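PDB 2I6X: hydrolase, haloacid dehalogenase-like family, which probably acts as a hydrolase of the haloacid dehalogenase superfamily, although its substrate is not established. Local coordinates for residues V15-N20 against E88-E93; D81-F86 against N112-V117; D154-M159 against A181-L186. One frame throughout, in Å; residues are numbered along the deposited sequence.

Interaction 1: residues V15-N20 against E88-E93; sequences VLIHLN and EEISAE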
ATOM      1  N   VAL A  15       4.892   3.055  -4.830  1.00 64.24           N
ATOM      2  CA  VAL A  15       4.318   3.699  -6.002  1.00 62.83           C
ATOM      3  C   VAL A  15       3.880   5.183  -5.783  1.00 61.94           C
ATOM      4  O   VAL A  15       4.258   6.075  -6.538  1.00 60.72           O
ATOM      5  CB  VAL A  15       3.129   2.781  -6.515  1.00 62.61           C
ATOM      6  CG1 VAL A  15       2.405   3.401  -7.691  1.00 61.90           C
ATOM      7  CG2 VAL A  15       3.687   1.427  -6.875  1.00 60.23           C
ATOM      8  N   LEU A  16       3.077   5.432  -4.743  1.00 61.76           N
ATOM      9  CA  LEU A  16       2.521   6.762  -4.497  1.00 60.57           C
ATOM     10  C   LEU A  16       3.209   7.447  -3.315  1.00 61.41           C
ATOM     11  O   LEU A  16       3.311   8.680  -3.266  1.00 61.20           O
ATOM     12  CB  LEU A  16       1.017   6.660  -4.265  1.00 59.87           C
ATOM     13  CG  LEU A  16       0.133   6.125  -5.403  1.00 59.37           C
ATOM     14  CD1 LEU A  16      -1.314   5.807  -4.946  1.00 57.08           C
ATOM     15  CD2 LEU A  16       0.118   7.140  -6.544  1.00 56.36           C
ATOM     16  N   ILE A  17       3.669   6.655  -2.346  1.00 61.32           N
ATOM     17  CA  ILE A  17       4.406   7.210  -1.226  1.00 61.45           C
ATOM     18  C   ILE A  17       5.776   6.561  -1.259  1.00 61.91           C
ATOM     19  O   ILE A  17       5.884   5.330  -1.150  1.00 63.54           O
ATOM     20  CB  ILE A  17       3.745   6.889   0.162  1.00 61.67           C
ATOM     21  CG1 ILE A  17       2.268   7.280   0.189  1.00 60.48           C
ATOM     22  CG2 ILE A  17       4.565   7.520   1.341  1.00 61.88           C
ATOM     23  CD1 ILE A  17       1.578   6.899   1.491  1.00 61.22           C
ATOM     24  N   HIS A  18       6.816   7.375  -1.448  0.50 61.94           N
ATOM     25  CA  HIS A  18       8.210   6.924  -1.379  0.50 61.99           C
ATOM     26  C   HIS A  18       8.480   6.482   0.047  0.50 61.80           C
ATOM     27  O   HIS A  18       8.112   7.182   1.006  0.50 62.06           O
ATOM     28  CB  HIS A  18       9.174   8.059  -1.796  0.50 61.90           C
ATOM     29  CG  HIS A  18      10.636   7.711  -1.699  0.50 63.21           C
ATOM     30  ND1 HIS A  18      11.631   8.666  -1.728  0.50 65.53           N
ATOM     31  CD2 HIS A  18      11.272   6.521  -1.581  0.50 65.75           C
ATOM     32  CE1 HIS A  18      12.811   8.079  -1.630  0.50 66.01           C
ATOM     33  NE2 HIS A  18      12.621   6.777  -1.535  0.50 65.00           N
ATOM     34  N   LEU A  19       9.127   5.332   0.179  1.00 61.21           N
ATOM     35  CA  LEU A  19       9.374   4.724   1.481  1.00 61.09           C
ATOM     36  C   LEU A  19      10.814   4.815   1.952  1.00 61.53           C
ATOM     37  O   LEU A  19      11.741   4.884   1.152  1.00 61.30           O
ATOM     38  CB  LEU A  19       8.959   3.250   1.433  1.00 60.87           C
ATOM     39  CG  LEU A  19       7.490   2.920   1.125  1.00 61.14           C
ATOM     40  CD1 LEU A  19       7.262   1.395   1.062  1.00 60.21           C
ATOM     41  CD2 LEU A  19       6.538   3.546   2.162  1.00 58.97           C
ATOM     42  N   ASN A  20      10.994   4.783   3.267  1.00 62.04           N
ATOM     43  CA  ASN A  20      12.310   4.835   3.894  1.00 63.36           C
ATOM     44  C   ASN A  20      12.287   3.881   5.077  1.00 63.61           C
ATOM     45  O   ASN A  20      11.938   4.278   6.196  1.00 63.45           O
ATOM     46  CB  ASN A  20      12.614   6.281   4.360  1.00 64.04           C
ATOM     47  CG  ASN A  20      14.001   6.445   5.028  1.00 65.70           C
ATOM     48  OD1 ASN A  20      14.765   5.491   5.201  1.00 66.49           O
ATOM     49  ND2 ASN A  20      14.318   7.687   5.405  1.00 67.00           N
ATOM     50  N   GLU A  88       8.412   8.626   3.491  1.00 68.02           N
ATOM     51  CA  GLU A  88       9.415   9.649   3.213  1.00 68.56           C
ATOM     52  C   GLU A  88       8.883  10.760   2.315  1.00 68.28           C
ATOM     53  O   GLU A  88       9.245  11.914   2.491  1.00 68.43           O
ATOM     54  CB  GLU A  88      10.680   8.999   2.632  1.00 69.15           C
ATOM     55  CG  GLU A  88      11.966   9.860   2.689  1.00 71.44           C
ATOM     56  CD  GLU A  88      12.258  10.518   1.355  1.00 76.83           C
ATOM     57  OE1 GLU A  88      13.028  11.520   1.303  1.00 79.64           O
ATOM     58  OE2 GLU A  88      11.695  10.040   0.336  1.00 78.40           O
ATOM     59  N   GLU A  89       8.026  10.415   1.354  1.00 68.00           N
ATOM     60  CA  GLU A  89       7.303  11.414   0.574  1.00 68.13           C
ATOM     61  C   GLU A  89       5.951  10.945   0.057  1.00 66.56           C
ATOM     62  O   GLU A  89       5.861   9.953  -0.672  1.00 67.60           O
ATOM     63  CB  GLU A  89       8.115  11.947  -0.615  1.00 68.01           C
ATOM     64  CG  GLU A  89       7.234  12.888  -1.467  1.00 71.07           C
ATOM     65  CD  GLU A  89       7.938  13.612  -2.609  1.00 71.58           C
ATOM     66  OE1 GLU A  89       8.708  12.968  -3.362  1.00 77.01           O
ATOM     67  OE2 GLU A  89       7.675  14.832  -2.771  1.00 75.18           O
ATOM     68  N   ILE A  90       4.910  11.683   0.413  1.00 64.79           N
ATOM     69  CA  ILE A  90       3.601  11.498  -0.168  1.00 63.36           C
ATOM     70  C   ILE A  90       3.545  12.357  -1.440  1.00 63.26           C
ATOM     71  O   ILE A  90       3.482  13.597  -1.378  1.00 62.65           O
ATOM     72  CB  ILE A  90       2.510  11.828   0.869  1.00 63.41           C
ATOM     73  CG1 ILE A  90       2.710  10.933   2.119  1.00 63.88           C
ATOM     74  CG2 ILE A  90       1.128  11.678   0.256  1.00 62.34           C
ATOM     75  CD1 ILE A  90       2.033  11.396   3.420  1.00 62.31           C
ATOM     76  N   SER A  91       3.625  11.693  -2.599  1.00 62.98           N
ATOM     77  CA  SER A  91       3.740  12.387  -3.891  1.00 62.80           C
ATOM     78  C   SER A  91       2.478  13.150  -4.285  1.00 62.82           C
ATOM     79  O   SER A  91       1.535  12.581  -4.826  1.00 62.69           O
ATOM     80  CB  SER A  91       4.129  11.427  -5.019  1.00 62.57           C
ATOM     81  OG  SER A  91       4.577  12.180  -6.145  1.00 62.76           O
ATOM     82  N   ALA A  92       2.464  14.435  -3.978  1.00 62.71           N
ATOM     83  CA  ALA A  92       1.404  15.325  -4.424  1.00 63.92           C
ATOM     84  C   ALA A  92       1.182  15.242  -5.949  1.00 64.48           C
ATOM     85  O   ALA A  92       0.035  15.169  -6.394  1.00 65.00           O
ATOM     86  CB  ALA A  92       1.709  16.792  -4.002  1.00 63.01           C
ATOM     87  N   GLU A  93       2.265  15.253  -6.739  1.00 64.47           N
ATOM     88  CA  GLU A  93       2.132  15.247  -8.192  1.00 65.13           C
ATOM     89  C   GLU A  93       1.542  13.956  -8.760  1.00 63.84           C
ATOM     90  O   GLU A  93       0.765  14.014  -9.702  1.00 63.65           O
ATOM     91  CB  GLU A  93       3.409  15.697  -8.915  1.00 65.36           C
ATOM     92  CG  GLU A  93       4.521  14.667  -9.159  1.00 67.14           C
ATOM     93  CD  GLU A  93       5.706  15.293  -9.942  1.00 69.57           C
ATOM     94  OE1 GLU A  93       5.576  15.516 -11.182  1.00 72.77           O
ATOM     95  OE2 GLU A  93       6.766  15.582  -9.309  1.00 74.79           O
TER

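Interaction 2: residues D81-F86 against N112-V117; sequences DALLGF and NTNPYV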
ATOM      1  N   ASP A  81       3.833   6.491  15.353  1.00 64.70           N
ATOM      2  CA  ASP A  81       4.982   7.344  15.078  1.00 65.61           C
ATOM      3  C   ASP A  81       6.189   6.617  14.439  1.00 66.02           C
ATOM      4  O   ASP A  81       6.844   7.159  13.543  1.00 66.57           O
ATOM      5  CB  ASP A  81       5.411   8.030  16.370  1.00 64.88           C
ATOM      6  CG  ASP A  81       6.662   8.847  16.202  1.00 65.45           C
ATOM      7  OD1 ASP A  81       6.576   9.977  15.699  1.00 64.32           O
ATOM      8  OD2 ASP A  81       7.741   8.353  16.595  1.00 67.35           O
ATOM      9  N   ALA A  82       6.490   5.411  14.913  1.00 66.04           N
ATOM     10  CA  ALA A  82       7.559   4.604  14.322  1.00 66.50           C
ATOM     11  C   ALA A  82       7.209   4.081  12.929  1.00 66.58           C
ATOM     12  O   ALA A  82       8.043   4.125  12.017  1.00 67.13           O
ATOM     13  CB  ALA A  82       7.934   3.451  15.248  1.00 66.48           C
ATOM     14  N   LEU A  83       5.992   3.572  12.755  1.00 66.13           N
ATOM     15  CA  LEU A  83       5.577   3.106  11.448  1.00 66.53           C
ATOM     16  C   LEU A  83       5.568   4.263  10.445  1.00 67.07           C
ATOM     17  O   LEU A  83       5.991   4.123   9.296  1.00 67.44           O
ATOM     18  CB  LEU A  83       4.215   2.413  11.520  1.00 66.39           C
ATOM     19  CG  LEU A  83       4.055   0.903  11.227  1.00 68.19           C
ATOM     20  CD1 LEU A  83       5.283   0.133  10.676  1.00 64.97           C
ATOM     21  CD2 LEU A  83       3.426   0.190  12.400  1.00 66.51           C
ATOM     22  N   LEU A  84       5.119   5.429  10.874  1.00 67.27           N
ATOM     23  CA  LEU A  84       5.100   6.546   9.945  1.00 67.84           C
ATOM     24  C   LEU A  84       6.500   7.063   9.525  1.00 67.26           C
ATOM     25  O   LEU A  84       6.591   7.875   8.613  1.00 66.67           O
ATOM     26  CB  LEU A  84       4.206   7.670  10.462  1.00 68.09           C
ATOM     27  CG  LEU A  84       2.857   7.606   9.752  1.00 69.46           C
ATOM     28  CD1 LEU A  84       1.955   6.433  10.167  1.00 69.71           C
ATOM     29  CD2 LEU A  84       2.232   8.891  10.115  1.00 74.29           C
ATOM     30  N   GLY A  85       7.562   6.570  10.174  1.00 66.32           N
ATOM     31  CA  GLY A  85       8.928   6.830   9.738  1.00 65.83           C
ATOM     32  C   GLY A  85       9.208   6.286   8.345  1.00 65.87           C
ATOM     33  O   GLY A  85      10.106   6.768   7.665  1.00 65.58           O
ATOM     34  N   PHE A  86       8.461   5.252   7.953  1.00 65.89           N
ATOM     35  CA  PHE A  86       8.478   4.693   6.605  1.00 66.88           C
ATOM     36  C   PHE A  86       8.132   5.703   5.508  1.00 66.88           C
ATOM     37  O   PHE A  86       8.650   5.586   4.393  1.00 66.66           O
ATOM     38  CB  PHE A  86       7.466   3.533   6.493  1.00 66.94           C
ATOM     39  CG  PHE A  86       8.082   2.160   6.522  1.00 67.31           C
ATOM     40  CD1 PHE A  86       8.707   1.641   5.400  1.00 69.06           C
ATOM     41  CD2 PHE A  86       8.006   1.367   7.675  1.00 69.63           C
ATOM     42  CE1 PHE A  86       9.245   0.333   5.406  1.00 70.14           C
ATOM     43  CE2 PHE A  86       8.563   0.062   7.709  1.00 68.76           C
ATOM     44  CZ  PHE A  86       9.181  -0.451   6.574  1.00 69.27           C
ATOM     45  N   ASN A 112      -0.929  -3.601   0.459  1.00 63.97           N
ATOM     46  CA  ASN A 112      -0.608  -4.177   1.774  1.00 64.43           C
ATOM     47  C   ASN A 112      -0.290  -3.039   2.720  1.00 64.60           C
ATOM     48  O   ASN A 112       0.690  -2.316   2.529  1.00 64.34           O
ATOM     49  CB  ASN A 112       0.567  -5.149   1.752  1.00 64.00           C
ATOM     50  CG  ASN A 112       0.210  -6.483   1.191  1.00 64.99           C
ATOM     51  OD1 ASN A 112      -0.952  -6.779   0.898  1.00 66.20           O
ATOM     52  ND2 ASN A 112       1.216  -7.316   1.022  1.00 67.62           N
ATOM     53  N   THR A 113      -1.102  -2.904   3.761  1.00 64.64           N
ATOM     54  CA  THR A 113      -0.979  -1.761   4.627  1.00 64.65           C
ATOM     55  C   THR A 113      -1.549  -2.087   6.004  1.00 64.05           C
ATOM     56  O   THR A 113      -2.141  -3.144   6.219  1.00 63.26           O
ATOM     57  CB  THR A 113      -1.642  -0.501   3.963  1.00 65.09           C
ATOM     58  OG1 THR A 113      -1.153   0.695   4.580  1.00 67.74           O
ATOM     59  CG2 THR A 113      -3.174  -0.542   4.035  1.00 65.57           C
ATOM     60  N   ASN A 114      -1.366  -1.168   6.946  1.00 63.23           N
ATOM     61  CA  ASN A 114      -1.745  -1.440   8.300  1.00 62.22           C
ATOM     62  C   ASN A 114      -2.738  -0.352   8.708  1.00 61.86           C
ATOM     63  O   ASN A 114      -2.862   0.633   8.002  1.00 62.21           O
ATOM     64  CB  ASN A 114      -0.496  -1.451   9.148  1.00 61.87           C
ATOM     65  CG  ASN A 114       0.265  -0.167   9.048  1.00 63.27           C
ATOM     66  OD1 ASN A 114      -0.140   0.864   9.620  1.00 64.67           O
ATOM     67  ND2 ASN A 114       1.366  -0.194   8.317  1.00 63.52           N
ATOM     68  N   PRO A 115      -3.485  -0.550   9.815  1.00 61.53           N
ATOM     69  CA  PRO A 115      -4.438   0.460  10.325  1.00 61.33           C
ATOM     70  C   PRO A 115      -3.888   1.872  10.590  1.00 61.08           C
ATOM     71  O   PRO A 115      -4.653   2.834  10.489  1.00 61.50           O
ATOM     72  CB  PRO A 115      -4.915  -0.142  11.648  1.00 60.29           C
ATOM     73  CG  PRO A 115      -4.686  -1.548  11.513  1.00 61.28           C
ATOM     74  CD  PRO A 115      -3.509  -1.772  10.626  1.00 60.39           C
ATOM     75  N   TYR A 116      -2.608   1.981  10.968  1.00 60.66           N
ATOM     76  CA  TYR A 116      -1.969   3.266  11.273  1.00 60.18           C
ATOM     77  C   TYR A 116      -1.874   4.115  10.009  1.00 61.25           C
ATOM     78  O   TYR A 116      -2.284   5.275  10.005  1.00 61.66           O
ATOM     79  CB  TYR A 116      -0.563   3.086  11.859  1.00 58.36           C
ATOM     80  CG  TYR A 116      -0.481   2.197  13.076  1.00 56.87           C
ATOM     81  CD1 TYR A 116      -0.839   2.673  14.342  1.00 54.53           C
ATOM     82  CD2 TYR A 116      -0.045   0.869  12.966  1.00 54.90           C
ATOM     83  CE1 TYR A 116      -0.765   1.846  15.457  1.00 53.07           C
ATOM     84  CE2 TYR A 116       0.032   0.050  14.076  1.00 53.44           C
ATOM     85  CZ  TYR A 116      -0.326   0.538  15.314  1.00 53.83           C
ATOM     86  OH  TYR A 116      -0.240  -0.287  16.404  1.00 53.61           O
ATOM     87  N   VAL A 117      -1.338   3.535   8.941  1.00 62.18           N
ATOM     88  CA  VAL A 117      -1.194   4.262   7.688  1.00 63.54           C
ATOM     89  C   VAL A 117      -2.581   4.650   7.168  1.00 63.93           C
ATOM     90  O   VAL A 117      -2.790   5.753   6.686  1.00 63.69           O
ATOM     91  CB  VAL A 117      -0.359   3.454   6.647  1.00 63.87           C
ATOM     92  CG1 VAL A 117      -0.359   4.134   5.270  1.00 63.48           C
ATOM     93  CG2 VAL A 117       1.072   3.327   7.141  1.00 64.31           C
TER

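Interaction 3: residues D154-M159 against A181-L186; sequences DIFLEM and ATAERL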
ATOM      1  N   ASP A 154      -5.788 -14.816  -3.652  1.00 63.80           N
ATOM      2  CA  ASP A 154      -7.094 -14.504  -3.070  1.00 63.66           C
ATOM      3  C   ASP A 154      -7.412 -13.007  -3.019  1.00 63.23           C
ATOM      4  O   ASP A 154      -8.536 -12.618  -3.310  1.00 63.52           O
ATOM      5  CB  ASP A 154      -7.424 -15.251  -1.757  1.00 64.09           C
ATOM      6  CG  ASP A 154      -6.430 -15.006  -0.609  1.00 65.24           C
ATOM      7  OD1 ASP A 154      -6.449 -15.872   0.308  1.00 67.94           O
ATOM      8  OD2 ASP A 154      -5.666 -14.009  -0.578  1.00 64.23           O
ATOM      9  N   ILE A 155      -6.426 -12.170  -2.722  1.00 62.77           N
ATOM     10  CA  ILE A 155      -6.699 -10.734  -2.611  1.00 61.82           C
ATOM     11  C   ILE A 155      -6.979 -10.123  -4.011  1.00 62.09           C
ATOM     12  O   ILE A 155      -7.896  -9.315  -4.164  1.00 62.31           O
ATOM     13  CB  ILE A 155      -5.601  -9.947  -1.805  1.00 61.79           C
ATOM     14  CG1 ILE A 155      -6.195  -8.607  -1.290  1.00 60.82           C
ATOM     15  CG2 ILE A 155      -4.258  -9.808  -2.635  1.00 59.93           C
ATOM     16  CD1 ILE A 155      -5.249  -7.676  -0.473  1.00 60.87           C
ATOM     17  N   PHE A 156      -6.217 -10.533  -5.020  1.00 61.55           N
ATOM     18  CA  PHE A 156      -6.538 -10.198  -6.412  1.00 61.39           C
ATOM     19  C   PHE A 156      -7.940 -10.649  -6.833  1.00 61.96           C
ATOM     20  O   PHE A 156      -8.665  -9.895  -7.518  1.00 61.76           O
ATOM     21  CB  PHE A 156      -5.499 -10.778  -7.360  1.00 60.53           C
ATOM     22  CG  PHE A 156      -4.132 -10.118  -7.238  1.00 59.79           C
ATOM     23  CD1 PHE A 156      -3.768  -9.079  -8.089  1.00 58.44           C
ATOM     24  CD2 PHE A 156      -3.227 -10.538  -6.267  1.00 58.40           C
ATOM     25  CE1 PHE A 156      -2.502  -8.462  -7.990  1.00 61.14           C
ATOM     26  CE2 PHE A 156      -1.940  -9.930  -6.140  1.00 61.60           C
ATOM     27  CZ  PHE A 156      -1.578  -8.890  -6.999  1.00 59.99           C
ATOM     28  N   LEU A 157      -8.316 -11.867  -6.435  1.00 61.88           N
ATOM     29  CA  LEU A 157      -9.588 -12.422  -6.854  1.00 63.03           C
ATOM     30  C   LEU A 157     -10.799 -11.720  -6.198  1.00 62.94           C
ATOM     31  O   LEU A 157     -11.816 -11.493  -6.859  1.00 62.18           O
ATOM     32  CB  LEU A 157      -9.620 -13.952  -6.660  1.00 63.53           C
ATOM     33  CG  LEU A 157      -8.555 -14.785  -7.416  1.00 64.85           C
ATOM     34  CD1 LEU A 157      -8.762 -16.255  -7.146  1.00 67.38           C
ATOM     35  CD2 LEU A 157      -8.619 -14.590  -8.891  1.00 66.95           C
ATOM     36  N   GLU A 158     -10.679 -11.372  -4.915  1.00 63.03           N
ATOM     37  CA  GLU A 158     -11.704 -10.592  -4.243  1.00 64.04           C
ATOM     38  C   GLU A 158     -11.915  -9.255  -4.981  1.00 64.08           C
ATOM     39  O   GLU A 158     -13.056  -8.898  -5.304  1.00 63.65           O
ATOM     40  CB  GLU A 158     -11.358 -10.380  -2.765  1.00 63.42           C
ATOM     41  CG  GLU A 158     -12.530  -9.795  -1.964  1.00 66.13           C
ATOM     42  CD  GLU A 158     -12.273  -9.671  -0.456  1.00 66.83           C
ATOM     43  OE1 GLU A 158     -11.532 -10.515   0.079  1.00 72.84           O
ATOM     44  OE2 GLU A 158     -12.829  -8.756   0.207  1.00 69.07           O
HETATM   45  N   MSE A 159     -10.806  -8.565  -5.279  1.00 64.09           N
HETATM   46  CA  MSE A 159     -10.790  -7.324  -6.053  1.00 66.50           C
HETATM   47  C   MSE A 159     -11.503  -7.424  -7.411  1.00 63.87           C
HETATM   48  O   MSE A 159     -12.379  -6.612  -7.722  1.00 64.04           O
HETATM   49  CB  MSE A 159      -9.351  -6.826  -6.255  1.00 65.50           C
HETATM   50  CG  MSE A 159      -9.282  -5.635  -7.203  1.00 68.09           C
HETATM   51 SE   MSE A 159      -7.521  -4.798  -7.325  1.00 76.50          SE
HETATM   52  CE  MSE A 159      -6.642  -6.206  -8.396  1.00 71.25           C
ATOM     53  N   ALA A 181       4.519 -10.423 -10.242  1.00 61.38           N
ATOM     54  CA  ALA A 181       4.467 -11.820 -10.715  1.00 61.88           C
ATOM     55  C   ALA A 181       3.057 -12.438 -10.566  1.00 62.05           C
ATOM     56  O   ALA A 181       2.587 -13.133 -11.455  1.00 62.62           O
ATOM     57  CB  ALA A 181       5.511 -12.675  -9.990  1.00 61.59           C
ATOM     58  N   THR A 182       2.376 -12.166  -9.458  1.00 62.41           N
ATOM     59  CA  THR A 182       1.020 -12.696  -9.271  1.00 62.31           C
ATOM     60  C   THR A 182       0.029 -12.042 -10.225  1.00 61.97           C
ATOM     61  O   THR A 182      -0.855 -12.724 -10.755  1.00 61.56           O
ATOM     62  CB  THR A 182       0.535 -12.561  -7.792  1.00 62.79           C
ATOM     63  OG1 THR A 182       1.364 -13.363  -6.948  1.00 64.99           O
ATOM     64  CG2 THR A 182      -0.905 -13.002  -7.627  1.00 60.81           C
ATOM     65  N   ALA A 183       0.163 -10.734 -10.447  1.00 61.95           N
ATOM     66  CA  ALA A 183      -0.742 -10.049 -11.391  1.00 62.42           C
ATOM     67  C   ALA A 183      -0.538 -10.516 -12.841  1.00 62.69           C
ATOM     68  O   ALA A 183      -1.520 -10.689 -13.590  1.00 62.75           O
ATOM     69  CB  ALA A 183      -0.636  -8.556 -11.281  1.00 62.28           C
ATOM     70  N   GLU A 184       0.717 -10.753 -13.222  1.00 62.55           N
ATOM     71  CA  GLU A 184       1.024 -11.387 -14.521  1.00 62.62           C
ATOM     72  C   GLU A 184       0.345 -12.739 -14.693  1.00 62.11           C
ATOM     73  O   GLU A 184      -0.237 -13.013 -15.726  1.00 61.84           O
ATOM     74  CB  GLU A 184       2.537 -11.559 -14.709  1.00 62.80           C
ATOM     75  CG  GLU A 184       3.262 -10.242 -15.057  1.00 64.15           C
ATOM     76  CD  GLU A 184       2.939  -9.705 -16.472  1.00 67.58           C
ATOM     77  OE1 GLU A 184       2.417 -10.474 -17.351  1.00 68.19           O
ATOM     78  OE2 GLU A 184       3.233  -8.503 -16.707  1.00 66.92           O
ATOM     79  N   ARG A 185       0.429 -13.561 -13.653  0.50 61.94           N
ATOM     80  CA  ARG A 185      -0.100 -14.918 -13.629  0.50 61.57           C
ATOM     81  C   ARG A 185      -1.627 -14.886 -13.863  0.50 61.57           C
ATOM     82  O   ARG A 185      -2.183 -15.727 -14.562  0.50 61.46           O
ATOM     83  CB  ARG A 185       0.191 -15.467 -12.239  0.50 61.75           C
ATOM     84  CG  ARG A 185       0.881 -16.791 -12.122  0.50 60.69           C
ATOM     85  CD  ARG A 185       1.347 -16.907 -10.666  0.50 58.84           C
ATOM     86  NE  ARG A 185       2.807 -16.895 -10.479  0.50 55.31           N
ATOM     87  CZ  ARG A 185       3.448 -16.279  -9.479  0.50 55.33           C
ATOM     88  NH1 ARG A 185       4.779 -16.345  -9.407  0.50 56.05           N
ATOM     89  NH2 ARG A 185       2.795 -15.561  -8.572  0.50 48.47           N
ATOM     90  N   LEU A 186      -2.278 -13.876 -13.284  1.00 61.35           N
ATOM     91  CA  LEU A 186      -3.701 -13.673 -13.394  1.00 61.30           C
ATOM     92  C   LEU A 186      -4.170 -12.951 -14.667  1.00 61.01           C
ATOM     93  O   LEU A 186      -5.380 -12.800 -14.872  1.00 61.01           O
ATOM     94  CB  LEU A 186      -4.197 -12.945 -12.121  1.00 60.83           C
ATOM     95  CG  LEU A 186      -4.075 -13.845 -10.881  1.00 59.49           C
ATOM     96  CD1 LEU A 186      -4.413 -13.059  -9.634  1.00 58.09           C
ATOM     97  CD2 LEU A 186      -4.922 -15.153 -11.008  1.00 56.07           C
TER

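Interaction 1: residues V15-N20 against E88-E93
The two-stranded antiparallel flap of this HAD-type fold is held together here, with H18 on strand 17-19 set against E88 and E89 on strand 87-90 in a classic beta bulge. Both glutamates send their amides to one acceptor: H18 O is bonded by E88 N at 2.9 Å and by E89 N at a longer 3.3 Å. The return bond runs from H18 N to E89 O at 2.9 Å. One residue pair further along, I17 and I90 form a non-hydrogen-bonded pair on the other face from H18 and E89. Their side chains lie alongside each other, pointing the same way, with I17 CG2 4.0 Å from I90 CG1. I17 CA also rests against E89 O at 3.2 Å as a CA-H...O contact. The ladder ends with S91 N donating to L16 O at 3.1 Å. Around the bulge, E88 lays its CB 3.8 Å from N20 CB. The E88 chain bends at chi2 (-100°), and its carboxylate comes to the imidazole, planes 77° apart, but the approach of OE2 to ND1 is too short and poorly angled to be trusted, and the histidine has a second conformer. Both ends of the flap run into helices: N20 and S91 are N-caps, S91 OG weakly capping K94 N. V15 O accepts from K94 NZ and W199 NE1, while L16 packs on F95 and I98 of helix 92-101. Two short strands bracketing a helical insertion between them are the hallmark of the HAD flap carrying a C1-type cap.

Interaction 2: residues D81-F86 against N112-V117
L83 and Y116 carry most of this contact, their side chains crossing at about a right angle. The touching branch is L83 CD2, which meets the ring obliquely, 3.6 Å from Y116 CD2 and 3.8 Å from CE2. L83 also slides past N114 in the opposite direction, leaving CG 4.1 Å from the amide ND2. L84, the next residue, adds a looser apolar touch from its CD1 to V117 CG2 at 4.4 Å. No hydrogen bond spans the two segments, so the fit depends on shape. Within its own segment, chi1 of N114 (57°) puts CG between the backbone N and the carbonyl carbon, and a capping bond to helix 115-121 holds OD1, which accepts from V117 N at 3.0 Å with the donor 38° above the carbonyl plane. In the fold, this is where cap meets core: helix 76-83 closes the helical insertion, and N112-V117 is the turn into a helix at the end of core strand 106-111, the strand that carries motif II in HAD enzymes. Further out, L83 also leans on F28 of helix 21-30, and Y116 on L52 of helix 48-54. The Y116 ring meets that of Y76, and its OH makes a weak hydrogen bond to E59 OE2. On the core side N112 ND2 donates to K150 O, and T113 N to S143 OG.

Interaction 3: residues D154-M159 against A181-L186
Two neighbouring helices of the Rossmann-like core, 153-163 and 177-185, are joined by F156 wedged against T182, A183 and L186. Strand 170-173 lies between them in the chain and belongs to the parallel sheet they pack on. Anti to the carbonyl carbon (chi1 -68°), CG of F156 carries the ring toward the second helix. There the methyl CG2 of T182 meets the ring obliquely at CD2 and CE2, 3.6 Å from each. A183 CB lies by CE1 across the ring, at 3.8 Å and on the same side of its plane. L186 reaches to the root of the side chain instead, its CD1 lying 3.4 Å from F156 CB and 3.8 Å from CG. Towards the surface, L157 CD2 and L186 CD2 make a looser pair at 4.3 Å. On the sheet side, F156 packs on L110 of strand 106-111, and its ring meets that of F172 edge-to-face. T182 divides its branches: CG2 serves the phenylalanine while OG1 donates to P151 O. With no hydrogen bond between the two segments, the interface is apolar, and burial and close packing join the helices here.

Overall arrangement
From the N terminus, residues 15-20 enter the flap, and the chain then makes the helical cap before 81-86 and 88-93 bring it back. Interaction 1 closes that long loop. Interaction 2 opens inside it at 81-86 but closes only at 112-117, after helix 92-101 and strand 106-111, so the two cross. They also touch: N20 N lies 2.7 Å from F86 O, a probable hydrogen bond. Together they tie cap, flap and core. Interaction 3 follows in series, closing a shorter loop through strand 170-173 and joining two core helices; its centre lies about 24 Å from those of the other two, across the chain's centre.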